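Local coordinates for protein esterase (Uncultured bacterium, PDB 5EGN) that hydrolyses N-acyl homoserine lactones, the signals of bacterial quorum sensing, and is classed as a carboxylesterase, at residues A[20-25]-A[40-45]; A[124-129]-A[189-194]; A[151-156]-A[246-251]. The protein carries 2 engineered substitutions. One frame throughout, in Å; residues are numbered along the deposited sequence.

Contact 1 of 3, residues A[20-25]-A[40-45]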
ATOM      1  N   VAL A  20      12.392 -14.891  10.802  1.00 24.36           N
ATOM      2  CA  VAL A  20      11.964 -14.238  12.033  1.00 24.43           C
ATOM      3  C   VAL A  20      10.793 -13.308  11.740  1.00 24.38           C
ATOM      4  O   VAL A  20      10.917 -12.387  10.936  1.00 24.57           O
ATOM      5  CB  VAL A  20      13.113 -13.445  12.684  1.00 23.41           C
ATOM      6  CG1 VAL A  20      12.621 -12.691  13.908  1.00 23.87           C
ATOM      7  CG2 VAL A  20      14.261 -14.375  13.046  1.00 22.59           C
ATOM      8  N   PRO A  21       9.648 -13.552  12.389  1.00 24.79           N
ATOM      9  CA  PRO A  21       8.402 -12.832  12.097  1.00 24.99           C
ATOM     10  C   PRO A  21       8.421 -11.365  12.520  1.00 24.64           C
ATOM     11  O   PRO A  21       8.888 -11.038  13.611  1.00 25.22           O
ATOM     12  CB  PRO A  21       7.350 -13.605  12.907  1.00 25.60           C
ATOM     13  CG  PRO A  21       7.995 -14.914  13.254  1.00 25.77           C
ATOM     14  CD  PRO A  21       9.446 -14.604  13.397  1.00 25.36           C
ATOM     15  N   ILE A  22       7.912 -10.495  11.652  1.00 24.50           N
ATOM     16  CA  ILE A  22       7.732  -9.085  11.983  1.00 24.50           C
ATOM     17  C   ILE A  22       6.275  -8.684  11.777  1.00 23.26           C
ATOM     18  O   ILE A  22       5.745  -8.807  10.674  1.00 22.82           O
ATOM     19  CB  ILE A  22       8.627  -8.165  11.129  1.00 24.25           C
ATOM     20  CG1 ILE A  22      10.101  -8.545  11.277  1.00 24.72           C
ATOM     21  CG2 ILE A  22       8.409  -6.707  11.512  1.00 23.74           C
ATOM     22  CD1 ILE A  22      11.030  -7.706  10.426  1.00 23.88           C
ATOM     23  N   VAL A  23       5.630  -8.200  12.831  1.00 23.34           N
ATOM     24  CA  VAL A  23       4.221  -7.838  12.734  1.00 22.93           C
ATOM     25  C   VAL A  23       4.010  -6.326  12.674  1.00 22.66           C
ATOM     26  O   VAL A  23       4.362  -5.601  13.605  1.00 22.51           O
ATOM     27  CB  VAL A  23       3.415  -8.412  13.911  1.00 23.75           C
ATOM     28  CG1 VAL A  23       1.970  -7.965  13.824  1.00 22.97           C
ATOM     29  CG2 VAL A  23       3.502  -9.932  13.916  1.00 23.94           C
ATOM     30  N   PHE A  24       3.427  -5.862  11.571  1.00 22.50           N
ATOM     31  CA  PHE A  24       3.128  -4.450  11.378  1.00 22.26           C
ATOM     32  C   PHE A  24       1.673  -4.124  11.722  1.00 22.22           C
ATOM     33  O   PHE A  24       0.711  -4.710  11.167  1.00 22.60           O
ATOM     34  CB  PHE A  24       3.439  -4.020   9.941  1.00 21.83           C
ATOM     35  CG  PHE A  24       4.890  -4.154   9.563  1.00 21.73           C
ATOM     36  CD1 PHE A  24       5.347  -5.294   8.923  1.00 21.68           C
ATOM     37  CD2 PHE A  24       5.796  -3.140   9.842  1.00 21.58           C
ATOM     38  CE1 PHE A  24       6.677  -5.422   8.567  1.00 22.21           C
ATOM     39  CE2 PHE A  24       7.126  -3.261   9.487  1.00 22.02           C
ATOM     40  CZ  PHE A  24       7.566  -4.404   8.850  1.00 22.39           C
ATOM     41  N   LEU A  25       1.550  -3.181  12.654  1.00 22.70           N
ATOM     42  CA  LEU A  25       0.287  -2.717  13.202  1.00 23.51           C
ATOM     43  C   LEU A  25       0.081  -1.254  12.841  1.00 23.38           C
ATOM     44  O   LEU A  25       0.757  -0.377  13.380  1.00 23.72           O
ATOM     45  CB  LEU A  25       0.275  -2.892  14.720  1.00 25.66           C
ATOM     46  CG  LEU A  25       0.601  -4.297  15.214  1.00 23.94           C
ATOM     47  CD1 LEU A  25       0.637  -4.367  16.734  1.00 26.13           C
ATOM     48  CD2 LEU A  25      -0.427  -5.253  14.651  1.00 23.71           C
ATOM     49  N   PHE A  40       7.614  -5.367   1.895  1.00 20.83           N
ATOM     50  CA  PHE A  40       8.282  -6.234   0.930  1.00 21.35           C
ATOM     51  C   PHE A  40       9.815  -6.268   1.033  1.00 21.80           C
ATOM     52  O   PHE A  40      10.409  -7.327   0.829  1.00 22.56           O
ATOM     53  CB  PHE A  40       7.847  -5.842  -0.485  1.00 20.84           C
ATOM     54  CG  PHE A  40       6.362  -5.928  -0.693  1.00 21.04           C
ATOM     55  CD1 PHE A  40       5.761  -7.141  -0.983  1.00 21.56           C
ATOM     56  CD2 PHE A  40       5.564  -4.803  -0.573  1.00 20.59           C
ATOM     57  CE1 PHE A  40       4.393  -7.229  -1.163  1.00 21.20           C
ATOM     58  CE2 PHE A  40       4.195  -4.884  -0.752  1.00 20.98           C
ATOM     59  CZ  PHE A  40       3.609  -6.099  -1.047  1.00 21.00           C
ATOM     60  N   PRO A  41      10.467  -5.126   1.329  1.00 21.73           N
ATOM     61  CA  PRO A  41      11.904  -5.254   1.598  1.00 22.11           C
ATOM     62  C   PRO A  41      12.203  -6.159   2.793  1.00 22.14           C
ATOM     63  O   PRO A  41      13.166  -6.924   2.754  1.00 22.20           O
ATOM     64  CB  PRO A  41      12.333  -3.813   1.883  1.00 22.49           C
ATOM     65  CG  PRO A  41      11.392  -2.996   1.081  1.00 22.03           C
ATOM     66  CD  PRO A  41      10.073  -3.713   1.165  1.00 21.14           C
ATOM     67  N   PHE A  42      11.379  -6.082   3.833  1.00 22.76           N
ATOM     68  CA  PHE A  42      11.561  -6.932   5.003  1.00 23.31           C
ATOM     69  C   PHE A  42      11.041  -8.345   4.760  1.00 22.40           C
ATOM     70  O   PHE A  42      11.331  -9.259   5.527  1.00 23.00           O
ATOM     71  CB  PHE A  42      10.876  -6.318   6.226  1.00 23.27           C
ATOM     72  CG  PHE A  42      11.643  -5.181   6.835  1.00 24.27           C
ATOM     73  CD1 PHE A  42      12.690  -5.428   7.707  1.00 26.34           C
ATOM     74  CD2 PHE A  42      11.326  -3.869   6.532  1.00 24.68           C
ATOM     75  CE1 PHE A  42      13.403  -4.386   8.267  1.00 29.03           C
ATOM     76  CE2 PHE A  42      12.035  -2.824   7.088  1.00 26.48           C
ATOM     77  CZ  PHE A  42      13.076  -3.082   7.955  1.00 29.43           C
ATOM     78  N   ALA A  43      10.278  -8.522   3.687  1.00 22.65           N
ATOM     79  CA  ALA A  43       9.800  -9.846   3.305  1.00 22.56           C
ATOM     80  C   ALA A  43      10.923 -10.661   2.673  1.00 22.20           C
ATOM     81  O   ALA A  43      10.802 -11.872   2.499  1.00 22.56           O
ATOM     82  CB  ALA A  43       8.625  -9.737   2.352  1.00 23.13           C
ATOM     83  N   GLN A  44      12.015  -9.987   2.328  1.00 22.48           N
ATOM     84  CA  GLN A  44      13.169 -10.650   1.734  1.00 22.63           C
ATOM     85  C   GLN A  44      13.982 -11.392   2.790  1.00 22.92           C
ATOM     86  O   GLN A  44      14.623 -12.399   2.498  1.00 22.83           O
ATOM     87  CB  GLN A  44      14.061  -9.639   1.009  1.00 22.80           C
ATOM     88  CG  GLN A  44      13.374  -8.871  -0.107  1.00 22.32           C
ATOM     89  CD  GLN A  44      14.323  -7.949  -0.844  1.00 22.50           C
ATOM     90  OE1 GLN A  44      14.157  -6.730  -0.837  1.00 22.30           O
ATOM     91  NE2 GLN A  44      15.330  -8.529  -1.487  1.00 22.89           N
ATOM     92  N   THR A  45      13.946 -10.886   4.019  1.00 23.07           N
ATOM     93  CA  THR A  45      14.746 -11.449   5.100  1.00 23.38           C
ATOM     94  C   THR A  45      13.892 -11.988   6.243  1.00 24.22           C
ATOM     95  O   THR A  45      14.381 -12.734   7.090  1.00 23.73           O
ATOM     96  CB  THR A  45      15.721 -10.406   5.676  1.00 22.79           C
ATOM     97  OG1 THR A  45      14.997  -9.227   6.048  1.00 22.78           O
ATOM     98  CG2 THR A  45      16.778 -10.041   4.649  1.00 22.56           C
TER
HETATM   99  O   HOH W   1      14.470 -13.904   9.604  1.00 23.39           O
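I22 and F24, two residues apart on strand 21-25, both reach the ring of F42, which comes from the loop 40-45 beside the strand. V20 takes part through its backbone and a single water. V20 N donates to this water at 2.6 Å, and the water donates to T45 O at 2.8 Å, so the two segments are bridged where they lie too far apart to bond directly. The carbonyl of V20 is taken by the side chain of N46, just beyond T45. At I22 the contact becomes apolar. CG1 stands anti to the carbonyl carbon (chi1 -57°), and the chain runs on extended (chi2 178°), which carries its terminal methyl toward F42; I22 CD1 lies 3.9 Å from F42 CD1, approaching the ring obliquely. In the backbone, I22 bonds to H47 and I49 of the neighbouring parallel strand. The chain between the two segments is thus the connection of a beta-alpha-beta crossover in the alpha/beta hydrolase sheet, with the short helix 36-39 on the way, and loop 40-45 is its return to strand 47-51. A type I turn from P41 to Q44, closed by Q44 N to P41 O at 3.3 Å, presents F42 to the sheet. F24 follows on the same face as I22. F24 CZ approaches F42 CD2 at 4.4 Å, a looser and likewise oblique approach, so that the two strand residues meet different ortho carbons of the one ring. F24 also packs on W35, while L256 of helix 249-257 touches both phenylalanines.

Contact 2 of 3, residues A[124-129]-A[189-194]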
ATOM      1  N   GLU A 124      -6.323  12.193  28.049  1.00 43.36           N
ATOM      2  CA  GLU A 124      -6.176  13.233  29.064  1.00 46.21           C
ATOM      3  C   GLU A 124      -5.044  14.196  28.713  1.00 46.29           C
ATOM      4  O   GLU A 124      -4.979  15.308  29.235  1.00 50.91           O
ATOM      5  CB  GLU A 124      -5.940  12.614  30.447  1.00 48.40           C
ATOM      6  CG  GLU A 124      -4.691  11.756  30.556  1.00 48.77           C
ATOM      7  CD  GLU A 124      -4.554  11.091  31.916  1.00 50.20           C
ATOM      8  OE1 GLU A 124      -5.491  11.199  32.735  1.00 52.40           O
ATOM      9  OE2 GLU A 124      -3.508  10.458  32.163  1.00 52.42           O
ATOM     10  N   GLY A 125      -4.164  13.765  27.814  1.00 44.82           N
ATOM     11  CA  GLY A 125      -3.034  14.573  27.392  1.00 45.77           C
ATOM     12  C   GLY A 125      -3.371  15.552  26.282  1.00 46.16           C
ATOM     13  O   GLY A 125      -2.617  16.489  26.021  1.00 46.54           O
ATOM     14  N   MET A 126      -4.503  15.332  25.622  1.00 46.23           N
ATOM     15  CA  MET A 126      -4.959  16.233  24.574  1.00 48.30           C
ATOM     16  C   MET A 126      -5.675  17.432  25.183  1.00 50.98           C
ATOM     17  O   MET A 126      -6.253  17.322  26.265  1.00 50.87           O
ATOM     18  CB  MET A 126      -5.885  15.496  23.606  1.00 46.21           C
ATOM     19  CG  MET A 126      -5.259  14.266  22.980  1.00 43.84           C
ATOM     20  SD  MET A 126      -6.359  13.428  21.830  1.00 36.91           S
ATOM     21  CE  MET A 126      -5.347  13.418  20.356  1.00 39.36           C
ATOM     22  N   PRO A 127      -5.627  18.588  24.498  1.00 51.94           N
ATOM     23  CA  PRO A 127      -6.344  19.771  24.983  1.00 53.89           C
ATOM     24  C   PRO A 127      -7.835  19.492  25.122  1.00 56.14           C
ATOM     25  O   PRO A 127      -8.428  18.921  24.209  1.00 56.63           O
ATOM     26  CB  PRO A 127      -6.078  20.817  23.897  1.00 54.03           C
ATOM     27  CG  PRO A 127      -4.826  20.366  23.234  1.00 52.84           C
ATOM     28  CD  PRO A 127      -4.869  18.869  23.267  1.00 51.47           C
ATOM     29  N   PRO A 128      -8.431  19.885  26.260  1.00 57.71           N
ATOM     30  CA  PRO A 128      -9.840  19.618  26.573  1.00 60.41           C
ATOM     31  C   PRO A 128     -10.807  20.077  25.486  1.00 61.96           C
ATOM     32  O   PRO A 128     -11.840  19.439  25.280  1.00 62.55           O
ATOM     33  CB  PRO A 128     -10.065  20.416  27.858  1.00 62.29           C
ATOM     34  CG  PRO A 128      -8.724  20.492  28.487  1.00 60.02           C
ATOM     35  CD  PRO A 128      -7.757  20.615  27.347  1.00 57.49           C
ATOM     36  N   GLU A 129     -10.477  21.166  24.802  1.00 61.80           N
ATOM     37  CA  GLU A 129     -11.352  21.713  23.774  1.00 63.26           C
ATOM     38  C   GLU A 129     -11.475  20.773  22.574  1.00 62.36           C
ATOM     39  O   GLU A 129     -12.514  20.721  21.915  1.00 60.49           O
ATOM     40  CB  GLU A 129     -10.838  23.080  23.316  1.00 65.21           C
ATOM     41  N   GLY A 189     -10.471   2.238  25.031  1.00 36.99           N
ATOM     42  CA  GLY A 189     -10.286   2.515  23.620  1.00 36.18           C
ATOM     43  C   GLY A 189      -9.021   3.313  23.380  1.00 34.91           C
ATOM     44  O   GLY A 189      -8.223   3.501  24.294  1.00 34.98           O
ATOM     45  N   VAL A 190      -8.846   3.795  22.153  1.00 34.20           N
ATOM     46  CA  VAL A 190      -7.613   4.474  21.757  1.00 32.26           C
ATOM     47  C   VAL A 190      -7.307   5.697  22.629  1.00 32.82           C
ATOM     48  O   VAL A 190      -6.143   6.008  22.884  1.00 32.66           O
ATOM     49  CB  VAL A 190      -7.668   4.903  20.266  1.00 31.32           C
ATOM     50  CG1 VAL A 190      -8.822   5.866  20.014  1.00 32.70           C
ATOM     51  CG2 VAL A 190      -6.344   5.513  19.828  1.00 29.57           C
ATOM     52  N   PHE A 191      -8.347   6.370  23.110  1.00 34.20           N
ATOM     53  CA  PHE A 191      -8.164   7.585  23.894  1.00 35.22           C
ATOM     54  C   PHE A 191      -8.084   7.315  25.395  1.00 35.18           C
ATOM     55  O   PHE A 191      -7.397   8.029  26.123  1.00 35.94           O
ATOM     56  CB  PHE A 191      -9.297   8.576  23.615  1.00 35.77           C
ATOM     57  CG  PHE A 191      -9.231   9.210  22.255  1.00 36.38           C
ATOM     58  CD1 PHE A 191      -8.214  10.095  21.937  1.00 36.79           C
ATOM     59  CD2 PHE A 191     -10.197   8.938  21.301  1.00 36.37           C
ATOM     60  CE1 PHE A 191      -8.155  10.684  20.689  1.00 37.36           C
ATOM     61  CE2 PHE A 191     -10.141   9.526  20.051  1.00 37.50           C
ATOM     62  CZ  PHE A 191      -9.121  10.400  19.746  1.00 37.35           C
ATOM     63  N   ALA A 192      -8.786   6.284  25.853  1.00 35.19           N
ATOM     64  CA  ALA A 192      -8.935   6.047  27.284  1.00 35.73           C
ATOM     65  C   ALA A 192      -7.936   5.029  27.829  1.00 36.11           C
ATOM     66  O   ALA A 192      -7.684   4.987  29.035  1.00 41.49           O
ATOM     67  CB  ALA A 192     -10.354   5.599  27.590  1.00 36.30           C
ATOM     68  N   TRP A 193      -7.377   4.211  26.943  1.00 35.07           N
ATOM     69  CA  TRP A 193      -6.406   3.188  27.325  1.00 34.00           C
ATOM     70  C   TRP A 193      -5.213   3.797  28.053  1.00 33.14           C
ATOM     71  O   TRP A 193      -4.539   4.680  27.527  1.00 33.31           O
ATOM     72  CB  TRP A 193      -5.936   2.422  26.089  1.00 32.90           C
ATOM     73  CG  TRP A 193      -4.954   1.330  26.362  1.00 31.34           C
ATOM     74  CD1 TRP A 193      -5.223   0.091  26.866  1.00 31.74           C
ATOM     75  CD2 TRP A 193      -3.544   1.365  26.115  1.00 30.56           C
ATOM     76  NE1 TRP A 193      -4.066  -0.642  26.960  1.00 30.77           N
ATOM     77  CE2 TRP A 193      -3.022   0.117  26.504  1.00 30.50           C
ATOM     78  CE3 TRP A 193      -2.673   2.334  25.608  1.00 29.92           C
ATOM     79  CZ2 TRP A 193      -1.666  -0.188  26.402  1.00 29.87           C
ATOM     80  CZ3 TRP A 193      -1.329   2.030  25.509  1.00 29.06           C
ATOM     81  CH2 TRP A 193      -0.838   0.780  25.902  1.00 29.33           C
ATOM     82  N   ASN A 194      -4.956   3.319  29.266  1.00 33.65           N
ATOM     83  CA  ASN A 194      -3.928   3.907  30.116  1.00 33.68           C
ATOM     84  C   ASN A 194      -3.199   2.854  30.949  1.00 34.33           C
ATOM     85  O   ASN A 194      -3.796   2.212  31.811  1.00 36.56           O
ATOM     86  CB  ASN A 194      -4.557   4.965  31.027  1.00 34.65           C
ATOM     87  CG  ASN A 194      -3.528   5.846  31.705  1.00 35.01           C
ATOM     88  OD1 ASN A 194      -2.434   5.401  32.045  1.00 33.97           O
ATOM     89  ND2 ASN A 194      -3.880   7.109  31.910  1.00 37.39           N
TER
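A Met-aromatic contact between M126 and F191 joins the two ends of the helical insertion that, as in other alpha/beta hydrolases, forms a cap over the core: 124-129 lies where the chain enters it and 189-194 where the chain leaves. M126 SD is 4.7 Å from the centroid of the F191 ring and well off its normal, at 71°, so the sulfur approaches the ring obliquely. Its nearest ring atom is CE1, with M126 SD to F191 CE1 at 3.5 Å. The methyl continues past the sulfur and lies at the ring edge, in plane, with M126 CE 3.9 Å from F191 CE1. The methionine is extended as far as SD and bends only at the last torsion (chi3 124°), which brings the methyl to the ring edge at CE1.

A second, polar meeting involves E124 and N194. E124 OE2 comes to 3.4 Å from N194 ND2, with the carboxylate and amide planes almost perpendicular, 88° apart. Both groups have a stronger partner in K196, whose NZ forms a salt bridge with E124 OE2 and whose backbone N donates to N194 OD1, holding the acid and the amide close together at the surface. Backbone bonds of F191 with G123 and of W193 with G121 tie the two segments directly, and around them F191 also packs on F180 and T184 of helix 177-185 while W193 turns inward onto helices 68-81 and 94-105, so the pair of loops sits between the cap helices and the helices flanking the central sheet.

Contact 3 of 3, residues A[151-156]-A[246-251]; sequences SARSKR and LERPSE
S151 and S154, at the start of helix 152-157, close on the carboxylate of E247 in the buried half of this contact. S154 OG is modelled as donating to E247 OE2, but at 2.4 Å the separation is doubtful. The same oxygen receives a weak but straight bond from the backbone, S151 N to E247 OE2 at 3.4 Å and 169°. S151 is the N-cap residue: its OG accepts from S154 N at 3.1 Å, and also bonds to the carbonyl of D239. E247 stretches across to this helix start with its chain extended beyond CG (chi2 -177°), and its other oxygen, OE1, takes the backbone N-H groups of G241 and F243. Both oxygens of the buried acid are therefore satisfied, and the two backbone N-H groups at OE1 and the nearby helix N terminus would probably favour its ionised form.

The outer side is looser. R153 NE and R248 NH1 stand 3.6 Å apart, two like charges whose guanidinium planes are 79° apart, so the groups do not stack. Each has an acid nearby. R248 bends at chi3 and, in a salt bridge, grips one oxygen of E251 side-on, with R248 NE to E251 OE2 at 2.6 Å and R248 NH2 to the same OE2 at 2.7 Å; R153 makes a long, weak ion pair with D239. Both arginines are partly open to solvent.

The contact joins a cap helix to helix 244-247 and, through E247, to the loop following strand 233-237. In alpha/beta hydrolases that loop usually carries the catalytic histidine, and a buried acid receiving its backbone N-H groups is consistent with fixing its path.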
ATOM      1  N   SER A 151       5.537  16.689   9.402  1.00 27.29           N
ATOM      2  CA  SER A 151       6.489  17.782   9.541  1.00 28.39           C
ATOM      3  C   SER A 151       6.315  18.795   8.419  1.00 28.60           C
ATOM      4  O   SER A 151       5.663  18.513   7.413  1.00 28.79           O
ATOM      5  CB  SER A 151       7.924  17.253   9.555  1.00 27.97           C
ATOM      6  OG  SER A 151       8.307  16.775   8.278  1.00 27.72           O
ATOM      7  N   ALA A 152       6.896  19.977   8.599  1.00 28.10           N
ATOM      8  CA  ALA A 152       6.848  21.020   7.585  1.00 28.66           C
ATOM      9  C   ALA A 152       7.566  20.560   6.321  1.00 29.48           C
ATOM     10  O   ALA A 152       7.103  20.803   5.204  1.00 29.81           O
ATOM     11  CB  ALA A 152       7.465  22.307   8.114  1.00 27.65           C
ATOM     12  N   ARG A 153       8.695  19.885   6.513  1.00 29.16           N
ATOM     13  CA  ARG A 153       9.477  19.341   5.410  1.00 30.59           C
ATOM     14  C   ARG A 153       8.664  18.317   4.624  1.00 30.20           C
ATOM     15  O   ARG A 153       8.746  18.252   3.397  1.00 31.07           O
ATOM     16  CB  ARG A 153      10.763  18.710   5.944  1.00 33.23           C
ATOM     17  CG  ARG A 153      11.743  18.242   4.885  1.00 38.14           C
ATOM     18  CD  ARG A 153      13.006  17.734   5.555  1.00 41.16           C
ATOM     19  NE  ARG A 153      13.934  17.110   4.619  1.00 51.62           N
ATOM     20  CZ  ARG A 153      15.212  17.455   4.501  1.00 47.65           C
ATOM     21  NH1 ARG A 153      15.713  18.423   5.258  1.00 50.26           N
ATOM     22  NH2 ARG A 153      15.992  16.835   3.625  1.00 48.63           N
ATOM     23  N   SER A 154       7.875  17.524   5.341  1.00 29.53           N
ATOM     24  CA  SER A 154       6.998  16.545   4.711  1.00 29.11           C
ATOM     25  C   SER A 154       5.854  17.232   3.974  1.00 28.51           C
ATOM     26  O   SER A 154       5.446  16.789   2.904  1.00 27.36           O
ATOM     27  CB  SER A 154       6.445  15.567   5.748  1.00 27.96           C
ATOM     28  OG  SER A 154       7.479  14.761   6.288  1.00 29.26           O
ATOM     29  N   LYS A 155       5.341  18.316   4.551  1.00 28.85           N
ATOM     30  CA  LYS A 155       4.306  19.109   3.898  1.00 28.88           C
ATOM     31  C   LYS A 155       4.837  19.728   2.611  1.00 29.41           C
ATOM     32  O   LYS A 155       4.083  19.971   1.669  1.00 29.26           O
ATOM     33  CB  LYS A 155       3.791  20.207   4.830  1.00 29.49           C
ATOM     34  CG  LYS A 155       3.038  19.692   6.038  1.00 30.34           C
ATOM     35  CD  LYS A 155       2.521  20.836   6.890  1.00 32.68           C
ATOM     36  CE  LYS A 155       1.802  20.322   8.126  1.00 38.22           C
ATOM     37  NZ  LYS A 155       1.236  21.425   8.948  1.00 37.05           N
ATOM     38  N   ARG A 156       6.140  19.981   2.583  1.00 30.11           N
ATOM     39  CA  ARG A 156       6.784  20.564   1.414  1.00 30.56           C
ATOM     40  C   ARG A 156       7.026  19.520   0.328  1.00 30.75           C
ATOM     41  O   ARG A 156       6.589  19.687  -0.811  1.00 33.06           O
ATOM     42  CB  ARG A 156       8.108  21.226   1.807  1.00 31.92           C
ATOM     43  CG  ARG A 156       8.724  22.090   0.715  1.00 32.09           C
ATOM     44  CD  ARG A 156      10.119  22.558   1.102  1.00 33.61           C
ATOM     45  NE  ARG A 156      11.111  21.491   0.997  1.00 36.72           N
ATOM     46  CZ  ARG A 156      12.109  21.309   1.855  1.00 39.23           C
ATOM     47  NH1 ARG A 156      12.252  22.118   2.897  1.00 43.76           N
ATOM     48  NH2 ARG A 156      12.963  20.311   1.674  1.00 41.68           N
ATOM     49  N   LEU A 246       6.502   6.632   6.353  1.00 23.44           N
ATOM     50  CA  LEU A 246       6.093   7.230   5.084  1.00 23.59           C
ATOM     51  C   LEU A 246       6.883   8.496   4.764  1.00 24.02           C
ATOM     52  O   LEU A 246       7.176   8.775   3.600  1.00 23.87           O
ATOM     53  CB  LEU A 246       4.597   7.548   5.096  1.00 23.28           C
ATOM     54  CG  LEU A 246       3.643   6.394   4.790  1.00 21.94           C
ATOM     55  CD1 LEU A 246       2.211   6.897   4.725  1.00 21.56           C
ATOM     56  CD2 LEU A 246       4.035   5.711   3.490  1.00 21.37           C
ATOM     57  N   GLU A 247       7.221   9.263   5.796  1.00 24.65           N
ATOM     58  CA  GLU A 247       7.926  10.528   5.612  1.00 25.37           C
ATOM     59  C   GLU A 247       9.375  10.307   5.180  1.00 26.05           C
ATOM     60  O   GLU A 247       9.866  10.972   4.267  1.00 26.32           O
ATOM     61  CB  GLU A 247       7.867  11.359   6.896  1.00 25.07           C
ATOM     62  CG  GLU A 247       6.455  11.821   7.251  1.00 24.69           C
ATOM     63  CD  GLU A 247       6.418  12.708   8.480  1.00 26.28           C
ATOM     64  OE1 GLU A 247       5.741  12.334   9.462  1.00 25.82           O
ATOM     65  OE2 GLU A 247       7.053  13.783   8.459  1.00 26.37           O
ATOM     66  N   ARG A 248      10.058   9.380   5.843  1.00 26.35           N
ATOM     67  CA  ARG A 248      11.411   8.992   5.449  1.00 27.22           C
ATOM     68  C   ARG A 248      11.555   7.473   5.506  1.00 26.62           C
ATOM     69  O   ARG A 248      12.240   6.947   6.382  1.00 28.34           O
ATOM     70  CB  ARG A 248      12.459   9.658   6.348  1.00 30.74           C
ATOM     71  CG  ARG A 248      12.339  11.173   6.439  1.00 32.30           C
ATOM     72  CD  ARG A 248      13.536  11.794   7.141  1.00 39.84           C
ATOM     73  NE  ARG A 248      14.751  11.687   6.339  1.00 38.66           N
ATOM     74  CZ  ARG A 248      15.081  12.535   5.369  1.00 41.42           C
ATOM     75  NH1 ARG A 248      14.284  13.553   5.076  1.00 40.71           N
ATOM     76  NH2 ARG A 248      16.206  12.363   4.690  1.00 41.05           N
ATOM     77  N   PRO A 249      10.911   6.765   4.562  1.00 26.13           N
ATOM     78  CA  PRO A 249      10.763   5.303   4.574  1.00 26.27           C
ATOM     79  C   PRO A 249      12.070   4.516   4.685  1.00 27.51           C
ATOM     80  O   PRO A 249      12.148   3.600   5.503  1.00 32.14           O
ATOM     81  CB  PRO A 249      10.081   5.015   3.233  1.00 24.60           C
ATOM     82  CG  PRO A 249       9.361   6.273   2.901  1.00 23.71           C
ATOM     83  CD  PRO A 249      10.264   7.365   3.382  1.00 24.86           C
ATOM     84  N   SER A 250      13.069   4.858   3.877  1.00 27.47           N
ATOM     85  CA  SER A 250      14.334   4.123   3.873  1.00 28.58           C
ATOM     86  C   SER A 250      15.068   4.218   5.210  1.00 30.75           C
ATOM     87  O   SER A 250      15.659   3.240   5.673  1.00 32.92           O
ATOM     88  CB  SER A 250      15.238   4.624   2.745  1.00 28.03           C
ATOM     89  OG  SER A 250      14.783   4.166   1.485  1.00 29.97           O
ATOM     90  N   GLU A 251      15.029   5.393   5.829  1.00 31.10           N
ATOM     91  CA  GLU A 251      15.673   5.588   7.123  1.00 32.98           C
ATOM     92  C   GLU A 251      14.974   4.789   8.220  1.00 31.22           C
ATOM     93  O   GLU A 251      15.632   4.196   9.082  1.00 32.33           O
ATOM     94  CB  GLU A 251      15.710   7.073   7.483  1.00 32.91           C
ATOM     95  CG  GLU A 251      16.630   7.885   6.587  1.00 35.84           C
ATOM     96  CD  GLU A 251      16.736   9.330   7.018  1.00 43.47           C
ATOM     97  OE1 GLU A 251      16.639   9.594   8.235  1.00 37.63           O
ATOM     98  OE2 GLU A 251      16.914  10.201   6.142  1.00 38.95           O
TER

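Contacts 1 and 3 are buried, whereas contact 2 lies at the surface, on the opposite side of the chain's centre from contact 1, with the centres of these two about 31 Å apart. Contact 1 belongs to the sheet and is almost wholly hydrocarbon, with water only at its margin. The other two involve the helical insertion: contact 2 joins its beginning and end through a sulfur, a ring and polar side chains, while contact 3 ties its middle to the core by an acid satisfied within the protein. Helix 249-257 is shared, packing on 40-45 in contact 1 and starting within 246-251 in contact 3. Both of these also touch the second subunit; contact 2 does not.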